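PDB 3FHL: putative oxidoreductase from Bacteroides fragilis NCTC 9343, which probably acts as a nucleotide-dependent oxidoreductase of the Gfo/Idh/MocA family, binding its dinucleotide cofactor in a Rossmann-fold domain. Local coordinates for residues Phe57-Thr61 with Tyr81-Ala85; Asp75-Tyr79 with Val94-Thr99; Ala85-Gly89 with Leu111-Leu117. The contacts are given in a common frame with arbitrary orientation. Numbering follows the deposited sequence.

Contact 1: residues Phe57-Thr61 with Tyr81-Ala85; sequences FKELT and YAGMA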
# COMPACT_ATOMS: atom_id res chain seq x y z
N PHE C 57 -23.02 29.47 25.74
CA PHE C 57 -22.07 29.90 24.73
C PHE C 57 -22.13 31.41 24.53
O PHE C 57 -21.10 32.05 24.34
CB PHE C 57 -22.32 29.18 23.41
CG PHE C 57 -21.35 29.56 22.32
CD1 PHE C 57 -20.02 29.18 22.40
CD2 PHE C 57 -21.77 30.32 21.24
CE1 PHE C 57 -19.12 29.53 21.40
CE2 PHE C 57 -20.88 30.68 20.25
CZ PHE C 57 -19.55 30.29 20.33
N LYS C 58 -23.35 31.96 24.57
CA LYS C 58 -23.59 33.40 24.46
C LYS C 58 -22.78 34.22 25.49
O LYS C 58 -22.32 35.32 25.20
CB LYS C 58 -25.09 33.70 24.60
CG LYS C 58 -25.52 35.07 24.08
CD LYS C 58 -26.91 35.45 24.58
CE LYS C 58 -27.99 35.19 23.53
NZ LYS C 58 -27.97 36.20 22.43
N GLU C 59 -22.57 33.65 26.68
CA GLU C 59 -21.74 34.28 27.71
C GLU C 59 -20.25 34.36 27.34
O GLU C 59 -19.50 35.13 27.95
CB GLU C 59 -21.93 33.58 29.05
CG GLU C 59 -23.27 33.89 29.69
CD GLU C 59 -23.56 33.02 30.89
OE1 GLU C 59 -23.11 33.36 32.01
OE2 GLU C 59 -24.26 32.00 30.72
N LEU C 60 -19.83 33.59 26.34
CA LEU C 60 -18.50 33.76 25.78
C LEU C 60 -18.50 34.86 24.76
O LEU C 60 -17.63 35.73 24.78
CB LEU C 60 -17.97 32.48 25.10
CG LEU C 60 -17.71 31.25 25.95
CD1 LEU C 60 -17.01 30.17 25.09
CD2 LEU C 60 -16.88 31.60 27.15
N THR C 61 -19.47 34.82 23.84
CA THR C 61 -19.48 35.76 22.71
C THR C 61 -19.78 37.19 23.16
O THR C 61 -19.35 38.15 22.51
CB THR C 61 -20.48 35.35 21.60
OG1 THR C 61 -21.81 35.29 22.13
CG2 THR C 61 -20.13 33.99 21.02
N TYR C 81 -22.30 28.58 15.89
CA TYR C 81 -21.47 29.01 17.01
C TYR C 81 -20.24 29.81 16.58
O TYR C 81 -19.91 30.84 17.20
CB TYR C 81 -21.09 27.81 17.88
CG TYR C 81 -22.16 27.39 18.87
CD1 TYR C 81 -23.52 27.69 18.64
CD2 TYR C 81 -21.83 26.67 20.02
CE1 TYR C 81 -24.51 27.30 19.55
CE2 TYR C 81 -22.82 26.27 20.94
CZ TYR C 81 -24.16 26.59 20.69
OH TYR C 81 -25.13 26.21 21.59
N ALA C 82 -19.58 29.37 15.51
CA ALA C 82 -18.44 30.12 14.95
C ALA C 82 -18.87 31.44 14.35
O ALA C 82 -18.14 32.42 14.44
CB ALA C 82 -17.68 29.29 13.91
N GLY C 83 -20.06 31.46 13.75
CA GLY C 83 -20.64 32.69 13.19
C GLY C 83 -20.98 33.72 14.25
O GLY C 83 -20.69 34.90 14.08
N MET C 84 -21.59 33.26 15.35
CA MET C 84 -21.93 34.11 16.49
C MET C 84 -20.68 34.73 17.10
O MET C 84 -20.67 35.92 17.42
CB MET C 84 -22.64 33.30 17.57
CG MET C 84 -24.15 33.18 17.44
SD MET C 84 -24.80 32.18 18.80
CE MET C 84 -24.28 33.14 20.24
N ALA C 85 -19.64 33.91 17.25
CA ALA C 85 -18.37 34.36 17.82
C ALA C 85 -17.67 35.39 16.94
O ALA C 85 -17.12 36.37 17.46
CB ALA C 85 -17.45 33.17 18.11

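Contact 2: residues Asp75-Tyr79 with Val94-Thr99; sequences DNTHY and VEKPFT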
# COMPACT_ATOMS: atom_id res chain seq x y z
N ASP C 75 -21.27 18.66 16.92
CA ASP C 75 -21.04 18.95 15.49
C ASP C 75 -22.04 19.89 14.80
O ASP C 75 -21.64 20.70 13.96
CB ASP C 75 -20.95 17.65 14.69
CG ASP C 75 -19.94 16.65 15.25
OD1 ASP C 75 -19.26 16.95 16.27
OD2 ASP C 75 -19.81 15.55 14.66
N ASN C 76 -23.32 19.78 15.17
CA ASN C 76 -24.39 20.56 14.53
C ASN C 76 -24.36 22.06 14.82
O ASN C 76 -24.90 22.87 14.06
CB ASN C 76 -25.76 19.98 14.88
CG ASN C 76 -26.21 18.90 13.91
OD1 ASN C 76 -26.60 17.81 14.32
ND2 ASN C 76 -26.16 19.21 12.62
N THR C 77 -23.72 22.44 15.93
CA THR C 77 -23.65 23.84 16.33
C THR C 77 -22.54 24.64 15.63
O THR C 77 -22.59 25.87 15.64
CB THR C 77 -23.48 24.00 17.86
OG1 THR C 77 -22.20 23.52 18.27
CG2 THR C 77 -24.58 23.25 18.63
N HIS C 78 -21.57 23.97 15.02
CA HIS C 78 -20.28 24.61 14.66
C HIS C 78 -20.36 25.82 13.73
O HIS C 78 -19.70 26.82 13.98
CB HIS C 78 -19.26 23.59 14.14
CG HIS C 78 -18.65 22.75 15.21
ND1 HIS C 78 -17.48 22.04 15.02
CD2 HIS C 78 -19.03 22.51 16.49
CE1 HIS C 78 -17.17 21.39 16.13
NE2 HIS C 78 -18.10 21.66 17.04
N TYR C 79 -21.18 25.74 12.69
CA TYR C 79 -21.42 26.89 11.82
C TYR C 79 -22.07 28.05 12.59
O TYR C 79 -21.59 29.18 12.51
CB TYR C 79 -22.29 26.49 10.63
CG TYR C 79 -22.90 27.64 9.87
CD1 TYR C 79 -22.13 28.47 9.07
CD2 TYR C 79 -24.28 27.89 9.94
CE1 TYR C 79 -22.70 29.53 8.36
CE2 TYR C 79 -24.86 28.94 9.24
CZ TYR C 79 -24.06 29.75 8.45
OH TYR C 79 -24.64 30.78 7.75
N VAL C 94 -12.23 26.53 15.39
CA VAL C 94 -13.28 25.51 15.26
C VAL C 94 -12.68 24.12 15.16
O VAL C 94 -11.71 23.89 14.43
CB VAL C 94 -14.21 25.72 14.04
CG1 VAL C 94 -15.56 24.99 14.26
CG2 VAL C 94 -14.46 27.19 13.77
N GLU C 95 -13.26 23.19 15.91
CA GLU C 95 -12.95 21.78 15.75
C GLU C 95 -13.66 21.21 14.54
O GLU C 95 -14.72 21.70 14.14
CB GLU C 95 -13.38 21.02 16.98
CG GLU C 95 -12.32 20.98 18.02
CD GLU C 95 -12.46 19.81 18.95
OE1 GLU C 95 -13.60 19.40 19.25
OE2 GLU C 95 -11.41 19.29 19.40
N LYS C 96 -13.05 20.18 13.96
CA LYS C 96 -13.72 19.35 12.95
C LYS C 96 -14.91 18.63 13.58
O LYS C 96 -14.79 18.11 14.70
CB LYS C 96 -12.75 18.33 12.37
CG LYS C 96 -11.68 18.93 11.47
CD LYS C 96 -10.43 18.05 11.46
CE LYS C 96 -10.73 16.65 10.95
NZ LYS C 96 -9.52 15.77 11.04
N PRO C 97 -16.05 18.60 12.88
CA PRO C 97 -16.30 19.17 11.55
C PRO C 97 -16.51 20.68 11.58
O PRO C 97 -17.31 21.18 12.38
CB PRO C 97 -17.58 18.45 11.08
CG PRO C 97 -17.95 17.48 12.18
CD PRO C 97 -17.26 17.95 13.41
N PHE C 98 -15.75 21.39 10.74
CA PHE C 98 -15.80 22.85 10.62
C PHE C 98 -17.24 23.32 10.42
O PHE C 98 -17.77 24.05 11.26
CB PHE C 98 -14.87 23.28 9.46
CG PHE C 98 -14.89 24.76 9.12
CD1 PHE C 98 -15.00 25.74 10.11
CD2 PHE C 98 -14.75 25.16 7.80
CE1 PHE C 98 -15.01 27.08 9.77
CE2 PHE C 98 -14.74 26.50 7.46
CZ PHE C 98 -14.88 27.47 8.44
N THR C 99 -17.87 22.90 9.33
CA THR C 99 -19.28 23.20 9.08
C THR C 99 -19.96 21.98 8.49
O THR C 99 -19.30 21.03 8.07
CB THR C 99 -19.46 24.35 8.08
OG1 THR C 99 -18.63 24.12 6.93
CG2 THR C 99 -19.09 25.69 8.70
O HOH W 1 -20.14 21.24 11.86

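Contact 3: residues Ala85-Gly89 with Leu111-Leu117; sequences ALEAG and LAKKKGL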
# COMPACT_ATOMS: atom_id res chain seq x y z
N ALA C 85 -19.64 33.91 17.25
CA ALA C 85 -18.37 34.36 17.82
C ALA C 85 -17.67 35.39 16.94
O ALA C 85 -17.12 36.37 17.46
CB ALA C 85 -17.45 33.17 18.11
N LEU C 86 -17.71 35.19 15.63
CA LEU C 86 -17.10 36.13 14.69
C LEU C 86 -17.88 37.45 14.62
O LEU C 86 -17.28 38.52 14.56
CB LEU C 86 -17.00 35.52 13.28
CG LEU C 86 -15.95 34.43 13.05
CD1 LEU C 86 -16.18 33.78 11.68
CD2 LEU C 86 -14.53 34.97 13.17
N GLU C 87 -19.21 37.36 14.62
CA GLU C 87 -20.07 38.55 14.57
C GLU C 87 -19.83 39.39 15.82
O GLU C 87 -19.77 40.62 15.74
CB GLU C 87 -21.54 38.16 14.44
CG GLU C 87 -22.38 39.16 13.65
CD GLU C 87 -22.04 39.16 12.16
OE1 GLU C 87 -22.47 38.24 11.44
OE2 GLU C 87 -21.33 40.10 11.72
N ALA C 88 -19.62 38.72 16.95
CA ALA C 88 -19.29 39.36 18.23
C ALA C 88 -17.86 39.90 18.31
O ALA C 88 -17.47 40.46 19.34
CB ALA C 88 -19.56 38.40 19.38
N GLY C 89 -17.09 39.73 17.25
CA GLY C 89 -15.75 40.29 17.13
C GLY C 89 -14.62 39.47 17.74
O GLY C 89 -13.54 40.02 18.01
N LEU C 111 -16.56 36.12 6.19
CA LEU C 111 -16.93 36.96 7.33
C LEU C 111 -15.71 37.30 8.20
O LEU C 111 -15.49 38.47 8.51
CB LEU C 111 -18.03 36.29 8.17
CG LEU C 111 -18.52 36.97 9.45
CD1 LEU C 111 -19.24 38.29 9.16
CD2 LEU C 111 -19.44 36.03 10.24
N ALA C 112 -14.92 36.28 8.57
CA ALA C 112 -13.70 36.51 9.32
C ALA C 112 -12.71 37.42 8.59
O ALA C 112 -12.04 38.25 9.21
CB ALA C 112 -13.03 35.18 9.70
N LYS C 113 -12.61 37.26 7.27
CA LYS C 113 -11.71 38.09 6.46
C LYS C 113 -12.19 39.55 6.43
O LYS C 113 -11.38 40.48 6.53
CB LYS C 113 -11.61 37.54 5.03
CG LYS C 113 -10.52 38.21 4.19
CD LYS C 113 -10.62 37.87 2.72
CE LYS C 113 -9.67 38.75 1.91
NZ LYS C 113 -9.64 38.36 0.46
N LYS C 114 -13.50 39.74 6.30
CA LYS C 114 -14.10 41.07 6.26
C LYS C 114 -13.82 41.82 7.56
O LYS C 114 -13.42 42.99 7.54
CB LYS C 114 -15.60 40.98 6.01
CG LYS C 114 -16.28 42.32 5.76
CD LYS C 114 -17.79 42.19 5.58
CE LYS C 114 -18.52 42.05 6.91
NZ LYS C 114 -19.94 41.65 6.70
N LYS C 115 -14.01 41.13 8.69
CA LYS C 115 -13.83 41.74 10.00
C LYS C 115 -12.39 41.77 10.51
O LYS C 115 -12.13 42.30 11.59
CB LYS C 115 -14.72 41.06 11.04
CG LYS C 115 -16.19 40.99 10.65
CD LYS C 115 -17.06 40.57 11.82
CE LYS C 115 -17.10 41.67 12.87
NZ LYS C 115 -18.20 41.45 13.84
N GLY C 116 -11.45 41.21 9.73
CA GLY C 116 -10.05 41.11 10.14
C GLY C 116 -9.82 40.20 11.35
O GLY C 116 -8.95 40.47 12.18
N LEU C 117 -10.61 39.14 11.44
CA LEU C 117 -10.54 38.20 12.55
C LEU C 117 -9.93 36.87 12.10
O LEU C 117 -10.10 36.46 10.95
CB LEU C 117 -11.94 37.96 13.13
CG LEU C 117 -12.67 39.17 13.71
CD1 LEU C 117 -14.11 38.82 14.05
CD2 LEU C 117 -11.93 39.72 14.93

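Contact 1: residues Phe57-Thr61 with Tyr81-Ala85
An aromatic stack lies at the centre of this contact. The rings of Phe57 and Tyr81 form an offset stack, their planes 6° apart and their centroids 4.3 Å apart, with Phe57 CG 3.7 Å from Tyr81 CD2. Tyr81 CB adds a CH-pi contact over the Phe57 face, 4.1 Å from the centroid, and Phe57 CZ comes within 3.2 Å of Tyr81 O. Van der Waals packing fills in around the stack: Met84 CE sits at the edge of the Phe57 ring, 3.9 Å from CD2, and reaches on to Thr61 OG1 at 3.8 Å, while Thr61 CG2 packs 3.7 Å from Ala85 CA. The two backbones draw together along the chain, from 7.8 Å between the CA atoms of Phe57 and Tyr81 to 5.2 Å between those of Thr61 and Ala85, where the side chains are small. No hydrogen bond links the segments. Phe57, Thr61 and Ala85 also rest on Ile69 of strand 68-71, so the short helix 58-61 and helix 78-87 pack side by side on the parallel sheet of a Rossmann fold.

Contact 2: residues Asp75-Tyr79 with Val94-Thr99
His78 is the polar hub, its side chain directed from the start of helix 78-87 at the loop that follows strand 91-95. Its ND1 donates to Pro97 O at 2.8 Å and, weakly, to Glu95 O at 2.9 Å, so one nitrogen serves two carbonyls flanking the cis peptide bond before Pro97. The other ring nitrogen, NE2, is hydrogen-bonded to Thr73 O, which ties the imidazole to the loop leading into its own helix. Pro97 O has a second donor: a water 2.9 Å away that also donates to Asp75 O at 2.6 Å, bridging the two backbones. Phe98 O is the exception, buried against His78 CB at 3.3 Å with no partner in the model. The charged and hydroxyl ends of the neighbours are satisfied outside the contact: Glu95 by His21, Lys96 by Ser181, Tyr79 OH by Glu107 and Thr99 OG1 by Thr101. Van der Waals contacts close the rest, with Val94 CG1 3.6 Å from His78 ND1, Tyr79 CB 3.8 Å from Thr99 CG2, and Pro97 CD 3.5 Å from Asp75 CG. Glu95-Lys96-Pro97 is the EKP sequence well known in Gfo/Idh/MocA enzymes, here held at the C-terminal edge of the parallel strands, in the beta-alpha-beta unit 68-71, 78-87, 91-95, the edge where relatives bind the dinucleotide.

Contact 3: residues Ala85-Gly89 with Leu111-Leu117
Leu86, in the mt rotamer, packs against Leu111, Ala112 and Leu117: its CB is 3.9 Å from Leu111 CD2, and its CD2 is 3.8 Å from Ala112 CB and 4.0 Å from Leu117 CB. Leu111 adopts tp and faces helix 78-87, bringing CD1 to 3.8 Å from Glu87 OE2. Leu117, again mt, sets CD1 3.2 Å from Leu86 O and CD2 3.5 Å from Gly89 O. Leu86 and Leu111 join neighbouring helices of the Rossmann fold, 78-87 and 102-115, and Leu117 adds the turn after the second; both helices end in Schellman motifs, at Gly89 and Gly116, whose positive phi values (85° and 65°) turn the chain out of the helix. Lys115 is mtpt, the p turn at chi3 helping to carry NZ to the C-terminal end of helix 78-87, where it donates to Leu86 O at 3.2 Å. The same nitrogen is only 2.6 Å from Glu87 O, but the angle is too poor for a hydrogen bond. Although the CA-to-CB bond of Glu87 points away, its chi1 of -148°, between wells, and chi2 near +70° bend the carboxylate back until OE2 is 4.0 Å from Lys115 NZ, an attraction of opposite charges beyond salt-bridge range.

In the fold
From the N terminus, the chain passes through helix 58-61 and strand 68-71 before helix 78-87, whose segment 81-85 closes the loop of contact 1. That loop holds residues 75-79, whose partner 94-99 spans the end of strand 91-95 and the loop after it, so contacts 1 and 2 cross; they touch where Ala82 meets Val94. Contact 3 starts at Ala85, the residue on which contact 1 ends, and crosses contact 2 before closing at the end of helix 102-115. All three use helix 78-87: contact 2 ties its start to the end of strand 91-95 and the loop after it, contact 1 its middle to helix 58-61, and contact 3 its C-terminal end to helix 102-115, all within the Rossmann domain.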